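Lmo0181 protein (Listeria monocytogenes serovar 1/2a, PDB 5F7V) binds the cyclic glucan cycloalternan as the extracellular substrate-binding lipoprotein of what is probably an ABC sugar importer. Local coordinates at residues K34-E37 against K38-D42; K359-N362 against K363-Y367; N388-D391 against N392-T396. One frame throughout, in Å; residues are numbered along the deposited sequence.

Interaction 1: residues K34-E37 against K38-D42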
loop_
_atom_site.group_PDB
_atom_site.type_symbol
_atom_site.label_atom_id
_atom_site.label_comp_id
_atom_site.label_asym_id
_atom_site.label_seq_id
_atom_site.Cartn_x
_atom_site.Cartn_y
_atom_site.Cartn_z
ATOM N N LYS A 34 -15.592 10.597 16.198
ATOM C CA LYS A 34 -16.080 11.197 17.427
ATOM C C LYS A 34 -15.453 12.573 17.665
ATOM O O LYS A 34 -16.126 13.510 18.078
ATOM C CB LYS A 34 -15.788 10.278 18.613
ATOM C CG LYS A 34 -16.089 10.820 20.014
ATOM C CD LYS A 34 -15.650 9.933 21.169
ATOM C CE LYS A 34 -14.129 9.788 21.285
ATOM N NZ LYS A 34 -13.803 8.891 22.399
ATOM N N GLU A 35 -14.145 12.663 17.479
ATOM C CA GLU A 35 -13.438 13.930 17.690
ATOM C C GLU A 35 -13.857 14.989 16.644
ATOM O O GLU A 35 -14.093 16.152 16.975
ATOM C CB GLU A 35 -11.927 13.699 17.683
ATOM C CG GLU A 35 -11.481 12.895 18.895
ATOM C CD GLU A 35 -11.625 13.618 20.207
ATOM O OE1 GLU A 35 -11.458 14.850 20.220
ATOM O OE2 GLU A 35 -11.851 12.979 21.269
ATOM N N PHE A 36 -14.031 14.553 15.411
ATOM C CA PHE A 36 -14.502 15.438 14.357
ATOM C C PHE A 36 -15.885 15.999 14.689
ATOM O O PHE A 36 -16.120 17.187 14.536
ATOM C CB PHE A 36 -14.540 14.735 12.991
ATOM C CG PHE A 36 -15.175 15.569 11.924
ATOM C CD1 PHE A 36 -14.477 16.592 11.334
ATOM C CD2 PHE A 36 -16.487 15.336 11.503
ATOM C CE1 PHE A 36 -15.038 17.413 10.353
ATOM C CE2 PHE A 36 -17.045 16.145 10.524
ATOM C CZ PHE A 36 -16.327 17.162 9.942
ATOM N N GLU A 37 -16.763 15.122 15.138
ATOM C CA GLU A 37 -18.135 15.506 15.476
ATOM C C GLU A 37 -18.166 16.430 16.682
ATOM O O GLU A 37 -19.001 17.339 16.729
ATOM C CB GLU A 37 -18.993 14.282 15.669
ATOM C CG GLU A 37 -19.235 13.555 14.337
ATOM C CD GLU A 37 -20.125 12.330 14.483
ATOM O OE1 GLU A 37 -20.416 11.851 15.606
ATOM O OE2 GLU A 37 -20.600 11.835 13.451
ATOM N N LYS A 38 -17.263 16.220 17.636
ATOM C CA LYS A 38 -17.177 17.118 18.770
ATOM C C LYS A 38 -16.802 18.545 18.354
ATOM O O LYS A 38 -17.415 19.532 18.816
ATOM C CB LYS A 38 -16.114 16.626 19.755
ATOM C CG LYS A 38 -15.768 17.563 20.904
ATOM C CD LYS A 38 -16.943 17.850 21.797
ATOM C CE LYS A 38 -16.604 18.903 22.840
ATOM N NZ LYS A 38 -17.750 19.058 23.754
ATOM N N GLN A 39 -15.806 18.611 17.481
ATOM C CA GLN A 39 -15.284 19.879 16.963
ATOM C C GLN A 39 -16.158 20.486 15.872
ATOM O O GLN A 39 -15.976 21.652 15.550
ATOM C CB GLN A 39 -13.849 19.688 16.472
ATOM C CG GLN A 39 -12.897 19.254 17.595
ATOM C CD GLN A 39 -11.440 19.078 17.152
ATOM O OE1 GLN A 39 -11.108 19.336 16.006
ATOM N NE2 GLN A 39 -10.566 18.666 18.052
ATOM N N ASN A 40 -17.085 19.718 15.306
ATOM C CA ASN A 40 -17.947 20.216 14.231
ATOM C C ASN A 40 -19.386 19.786 14.530
ATOM O O ASN A 40 -19.911 18.863 13.901
ATOM C CB ASN A 40 -17.515 19.717 12.841
ATOM C CG ASN A 40 -16.120 20.145 12.481
ATOM O OD1 ASN A 40 -15.945 21.178 11.824
ATOM N ND2 ASN A 40 -15.129 19.441 12.951
ATOM N N PRO A 41 -20.027 20.452 15.503
ATOM C CA PRO A 41 -21.312 19.911 16.013
ATOM C C PRO A 41 -22.458 19.856 14.991
ATOM O O PRO A 41 -23.477 19.207 15.239
ATOM C CB PRO A 41 -21.673 20.839 17.197
ATOM C CG PRO A 41 -20.798 22.018 17.032
ATOM C CD PRO A 41 -19.567 21.628 16.259
ATOM N N ASP A 42 -22.301 20.531 13.858
ATOM C CA ASP A 42 -23.347 20.559 12.855
ATOM C C ASP A 42 -23.177 19.457 11.813
ATOM O O ASP A 42 -24.000 19.374 10.899
ATOM C CB ASP A 42 -23.373 21.915 12.132
ATOM C CG ASP A 42 -23.958 23.033 12.938
ATOM O OD1 ASP A 42 -24.654 22.819 13.952
ATOM O OD2 ASP A 42 -23.740 24.180 12.481
#
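Lys38 N donates to Lys34 O and Gln39 N to Glu35 O, each at 3.0 Å, as the last regular turn of helix 27-39, and Asn40 is the first residue to leave helical geometry. Its backbone N makes weak bonds to Phe36 O and Glu37 O. The side-chain N-H gives Phe36 O a straighter bond than the backbone N-H does: Asn40 ND2 reaches Phe36 O at 2.9 Å, with an N-H...O angle of 165° and the oxygen lying in the plane of the side-chain amide. With Asn40 CG beside its backbone N (chi1 -60°), the side-chain amide swings back over one face of the Phe36 ring. The two planes are 23° apart and stacked, Asn40 ND2 lying 3.3 Å from Phe36 CE1, and Asn40 CB adds a CH-pi contact 4.2 Å from the ring centroid. Phe36 also meets Phe300 and Phe303 edge-to-face, while Glu37 runs extended to Val45 N, where OE2 accepts a hydrogen bond. The arrangement is the last turn of a helix whose Phe36 carbonyl is bonded by the side chain of the first non-helical residue, at the passage from helix 27-39 to strand 43-49 in the beta-alpha-beta crossover that links parallel strands 13-19 and 43-49 of this solute-binding fold.

Interaction 2: residues K359-N362 against K363-Y367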
loop_
_atom_site.group_PDB
_atom_site.type_symbol
_atom_site.label_atom_id
_atom_site.label_comp_id
_atom_site.label_asym_id
_atom_site.label_seq_id
_atom_site.Cartn_x
_atom_site.Cartn_y
_atom_site.Cartn_z
ATOM N N LYS A 359 -4.269 5.981 -15.732
ATOM C CA LYS A 359 -5.697 5.759 -15.514
ATOM C C LYS A 359 -6.124 4.293 -15.542
ATOM O O LYS A 359 -7.136 3.989 -14.926
ATOM C CB LYS A 359 -6.537 6.574 -16.492
ATOM C CG LYS A 359 -6.513 6.080 -17.920
ATOM C CD LYS A 359 -7.583 6.787 -18.741
ATOM C CE LYS A 359 -7.557 6.230 -20.154
ATOM N NZ LYS A 359 -8.390 7.084 -21.026
ATOM N N ASP A 360 -5.360 3.414 -16.188
ATOM C CA ASP A 360 -5.751 2.021 -16.353
ATOM C C ASP A 360 -5.009 1.120 -15.377
ATOM O O ASP A 360 -4.986 -0.067 -15.614
ATOM C CB ASP A 360 -5.479 1.563 -17.785
ATOM C CG ASP A 360 -6.299 2.300 -18.812
ATOM O OD1 ASP A 360 -7.536 2.360 -18.615
ATOM O OD2 ASP A 360 -5.685 2.817 -19.788
ATOM N N TRP A 361 -4.469 1.640 -14.282
ATOM C CA TRP A 361 -3.633 0.824 -13.415
ATOM C C TRP A 361 -4.317 -0.425 -12.897
ATOM O O TRP A 361 -3.744 -1.515 -12.977
ATOM C CB TRP A 361 -3.158 1.637 -12.217
ATOM C CG TRP A 361 -2.222 0.869 -11.322
ATOM C CD1 TRP A 361 -2.456 0.420 -10.066
ATOM C CD2 TRP A 361 -0.899 0.467 -11.650
ATOM N NE1 TRP A 361 -1.347 -0.219 -9.593
ATOM C CE2 TRP A 361 -0.352 -0.199 -10.532
ATOM C CE3 TRP A 361 -0.097 0.600 -12.781
ATOM C CZ2 TRP A 361 0.935 -0.710 -10.514
ATOM C CZ3 TRP A 361 1.176 0.064 -12.777
ATOM C CH2 TRP A 361 1.704 -0.570 -11.627
ATOM N N ASN A 362 -5.523 -0.305 -12.351
ATOM C CA ASN A 362 -6.167 -1.482 -11.788
ATOM C C ASN A 362 -6.499 -2.528 -12.856
ATOM O O ASN A 362 -6.340 -3.732 -12.600
ATOM C CB ASN A 362 -7.355 -1.080 -10.908
ATOM C CG ASN A 362 -6.945 -0.408 -9.584
ATOM O OD1 ASN A 362 -5.822 -0.544 -9.066
ATOM N ND2 ASN A 362 -7.885 0.358 -9.013
ATOM N N LYS A 363 -6.873 -2.084 -14.046
ATOM C CA LYS A 363 -7.188 -2.975 -15.147
ATOM C C LYS A 363 -5.938 -3.717 -15.629
ATOM O O LYS A 363 -5.942 -4.952 -15.798
ATOM C CB LYS A 363 -7.798 -2.141 -16.267
ATOM C CG LYS A 363 -8.237 -3.025 -17.387
ATOM C CD LYS A 363 -8.382 -2.319 -18.710
ATOM C CE LYS A 363 -9.236 -1.089 -18.652
ATOM N NZ LYS A 363 -10.124 -1.196 -19.842
ATOM N N ILE A 364 -4.844 -2.992 -15.846
ATOM C CA ILE A 364 -3.611 -3.646 -16.272
ATOM C C ILE A 364 -3.087 -4.542 -15.148
ATOM O O ILE A 364 -2.545 -5.606 -15.435
ATOM C CB ILE A 364 -2.531 -2.723 -16.874
ATOM C CG1 ILE A 364 -1.869 -1.788 -15.858
ATOM C CG2 ILE A 364 -3.111 -1.980 -18.062
ATOM C CD1 ILE A 364 -0.726 -0.969 -16.422
ATOM N N SER A 365 -3.280 -4.142 -13.893
ATOM C CA SER A 365 -2.864 -4.980 -12.780
ATOM C C SER A 365 -3.618 -6.291 -12.722
ATOM O O SER A 365 -3.015 -7.340 -12.511
ATOM C CB SER A 365 -3.024 -4.188 -11.471
ATOM O OG SER A 365 -2.086 -3.102 -11.432
ATOM N N ASP A 366 -4.915 -6.239 -12.964
ATOM C CA ASP A 366 -5.676 -7.471 -12.954
ATOM C C ASP A 366 -5.136 -8.458 -13.989
ATOM O O ASP A 366 -5.011 -9.666 -13.709
ATOM C CB ASP A 366 -7.154 -7.201 -13.210
ATOM C CG ASP A 366 -7.853 -6.519 -12.053
ATOM O OD1 ASP A 366 -7.399 -6.466 -10.904
ATOM O OD2 ASP A 366 -8.941 -5.992 -12.338
ATOM N N TYR A 367 -4.870 -7.959 -15.195
ATOM C CA TYR A 367 -4.365 -8.866 -16.250
ATOM C C TYR A 367 -3.006 -9.452 -15.887
ATOM O O TYR A 367 -2.784 -10.650 -15.926
ATOM C CB TYR A 367 -4.278 -8.139 -17.593
ATOM C CG TYR A 367 -3.755 -9.038 -18.678
ATOM C CD1 TYR A 367 -4.617 -9.865 -19.387
ATOM C CD2 TYR A 367 -2.398 -9.153 -18.950
ATOM C CE1 TYR A 367 -4.127 -10.723 -20.375
ATOM C CE2 TYR A 367 -1.908 -10.006 -19.911
ATOM C CZ TYR A 367 -2.766 -10.806 -20.610
ATOM O OH TYR A 367 -2.277 -11.683 -21.580
HETATM O O HOH W 1 -8.095 0.743 -14.173
HETATM O O HOH W 2 -9.284 1.508 -20.663
#
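Ser365 folds its hydroxyl back over the first turn of helix 361-376, where two donors of this one residue grip Trp361 O. With OG beside its own backbone N (chi1 -68°), the Ser365 hydroxyl donates to Trp361 O at 2.8 Å from above the carbonyl plane. Ser365 N donates to the same oxygen from the opposite face. That position also sets Ser365 OG over one face of the indole, 3.5 Å from Trp361 NE1; the angle there is too poor for a hydrogen bond, and NE1 donates instead to Asn180 OD1. In the conformer described, the side chain of Ile364 crosses that of Trp361 at about a right angle, Ile364 CD1 coming within 4.0 Å of Trp361 CE3. Asp360, at the N-cap position, makes no capping bond with its side chain, but its carbonyl O receives Ile364 N at 2.9 Å, almost straight. Its carboxylate lies alongside Lys363, whose chain bends at its last two torsions. Asp360 OD1 and Lys363 NZ stay 4.6 Å apart, beyond a salt bridge, and one water joins them, donating to OD1 and accepting from NZ. The chemistry thus divides: a water-mediated attraction, probably modest, works on the outer side, while on the inner side the serine spends its proton on the backbone and the side chain of Trp361, about 8 Å from a bound glucose unit, is held through its indole nitrogen by Asn180.

Interaction 3: residues N388-D391 against N392-T396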
loop_
_atom_site.group_PDB
_atom_site.type_symbol
_atom_site.label_atom_id
_atom_site.label_comp_id
_atom_site.label_asym_id
_atom_site.label_seq_id
_atom_site.Cartn_x
_atom_site.Cartn_y
_atom_site.Cartn_z
ATOM N N ASN A 388 3.291 -11.383 -22.304
ATOM C CA ASN A 388 1.834 -11.182 -22.359
ATOM C C ASN A 388 1.412 -9.875 -21.711
ATOM O O ASN A 388 0.524 -9.198 -22.216
ATOM C CB ASN A 388 1.151 -12.379 -21.710
ATOM C CG ASN A 388 1.340 -13.654 -22.500
ATOM O OD1 ASN A 388 1.773 -13.668 -23.655
ATOM N ND2 ASN A 388 1.024 -14.755 -21.862
ATOM N N SER A 389 2.060 -9.541 -20.603
ATOM C CA SER A 389 1.786 -8.282 -19.925
ATOM C C SER A 389 2.196 -7.076 -20.767
ATOM O O SER A 389 1.480 -6.088 -20.776
ATOM C CB SER A 389 2.520 -8.221 -18.594
ATOM O OG SER A 389 2.076 -9.220 -17.694
ATOM N N GLU A 390 3.326 -7.154 -21.466
ATOM C CA GLU A 390 3.748 -6.091 -22.378
ATOM C C GLU A 390 2.719 -5.924 -23.499
ATOM O O GLU A 390 2.297 -4.799 -23.803
ATOM C CB GLU A 390 5.136 -6.402 -22.956
ATOM C CG GLU A 390 5.733 -5.276 -23.814
ATOM C CD GLU A 390 5.753 -5.455 -25.336
ATOM O OE1 GLU A 390 5.211 -6.480 -25.829
ATOM O OE2 GLU A 390 6.287 -4.564 -26.075
ATOM N N ASP A 391 2.286 -7.019 -24.108
ATOM C CA ASP A 391 1.258 -6.952 -25.162
ATOM C C ASP A 391 -0.038 -6.325 -24.678
ATOM O O ASP A 391 -0.629 -5.485 -25.370
ATOM C CB ASP A 391 0.976 -8.351 -25.688
ATOM C CG ASP A 391 2.182 -8.988 -26.384
ATOM O OD1 ASP A 391 3.048 -8.207 -26.856
ATOM O OD2 ASP A 391 2.301 -10.236 -26.489
ATOM N N ASN A 392 -0.465 -6.716 -23.478
ATOM C CA ASN A 392 -1.732 -6.207 -22.967
ATOM C C ASN A 392 -1.641 -4.714 -22.635
ATOM O O ASN A 392 -2.572 -3.969 -22.901
ATOM C CB ASN A 392 -2.110 -6.994 -21.704
ATOM C CG ASN A 392 -3.349 -6.445 -21.051
ATOM O OD1 ASN A 392 -4.417 -6.617 -21.617
ATOM N ND2 ASN A 392 -3.200 -5.738 -19.968
ATOM N N ILE A 393 -0.526 -4.283 -22.046
ATOM C CA ILE A 393 -0.317 -2.853 -21.785
ATOM C C ILE A 393 -0.299 -2.072 -23.087
ATOM O O ILE A 393 -0.942 -1.023 -23.200
ATOM C CB ILE A 393 0.944 -2.614 -20.945
ATOM C CG1 ILE A 393 0.725 -3.154 -19.540
ATOM C CG2 ILE A 393 1.296 -1.133 -20.944
ATOM C CD1 ILE A 393 1.950 -3.239 -18.684
ATOM N N ASN A 394 0.415 -2.563 -24.086
ATOM C CA ASN A 394 0.464 -1.864 -25.380
ATOM C C ASN A 394 -0.908 -1.690 -25.977
ATOM O O ASN A 394 -1.219 -0.616 -26.441
ATOM C CB ASN A 394 1.307 -2.640 -26.370
ATOM C CG ASN A 394 2.785 -2.562 -26.081
ATOM O OD1 ASN A 394 3.265 -1.659 -25.431
ATOM N ND2 ASN A 394 3.528 -3.488 -26.643
ATOM N N LYS A 395 -1.728 -2.733 -25.925
ATOM C CA LYS A 395 -3.094 -2.635 -26.488
ATOM C C LYS A 395 -3.978 -1.735 -25.649
ATOM O O LYS A 395 -4.698 -0.881 -26.197
ATOM C CB LYS A 395 -3.690 -4.033 -26.629
ATOM C CG LYS A 395 -2.971 -4.870 -27.662
ATOM C CD LYS A 395 -2.423 -4.186 -28.919
ATOM C CE LYS A 395 -1.785 -5.177 -29.890
ATOM N NZ LYS A 395 -2.698 -6.314 -30.207
ATOM N N THR A 396 -3.938 -1.879 -24.335
ATOM C CA THR A 396 -4.782 -1.088 -23.453
ATOM C C THR A 396 -4.462 0.405 -23.573
ATOM O O THR A 396 -5.371 1.257 -23.612
ATOM C CB THR A 396 -4.606 -1.563 -21.999
ATOM O OG1 THR A 396 -5.072 -2.919 -21.940
ATOM C CG2 THR A 396 -5.383 -0.683 -20.992
HETATM O O HOH W 3 -0.770 -6.090 -18.323
HETATM O O HOH W 4 2.203 -5.325 -28.562
#
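Glu390 and Asn394 face each other one turn apart on the alpha-helix 382-397, close to the C-terminus of the chain, in an i to i+4 side-chain pair. Their side chains cross obliquely, with the carboxylate and amide planes 77° apart. Asn394 ND2 meets Glu390 OE2 at 3.0 Å, but the N-H...O angle of 146° marks the bond as weak. The Glu390 chain leaves with CG opposite its backbone N and then bends sharply at chi2 (-105°), which brings the carboxylate round to the amide; Asn394 CG lies beside its own backbone N and above the preceding turn, 3.2 Å from Glu390 O. The same ND2 also gives a hydrogen to a water at 3.0 Å, and that water makes a long, weak bond to Asp391 OD1, so the amide nitrogen connects weakly to two acidic side chains. Glu390 OE1 and Asp391 OD1 approach to 3.0 Å, two acceptors side by side, a proximity that would probably raise the proton affinity of one of them; the salt bridge from Asp391 OD2 to Lys387 would probably offset this in part. Round the helix, Ile393 passes over the previous turn with CG1 3.3 Å from Ser389 O, and its buried side chain packs on Ile364 of helix 361-376. Asn392 ND2 donates to a second water that is weakly bound to Ser389 O. Beneath all of these the N-H groups of Asn392 through Lys395 each donate to the carbonyl four residues earlier. One turn further on, Asn392 O takes two donors from opposite faces of its plane, Thr396 N and Thr396 OG1, the hydroxyl standing 2.9 Å from that oxygen.

Overall arrangement
Interaction 1 comes first along the chain and stands apart, at the end of helix 27-39, its centre about 38 Å from that of interaction 2 and about 48 Å from that of interaction 3, which lies on the opposite side of the chain's centre. Interactions 2 and 3 follow in series on the successive helices 361-376 and 382-397, with centres about 11 Å apart. These helices touch directly: Tyr367 CE2 packs 3.5 Å from Asn392 CB, and Ile364 CG2 lies 3.9 Å from Thr396 CG2. Interaction 2 therefore sits between the outer C-terminal helix and the side of the fold that holds the glycan, whereas interaction 1 belongs to the periphery beside the sheet.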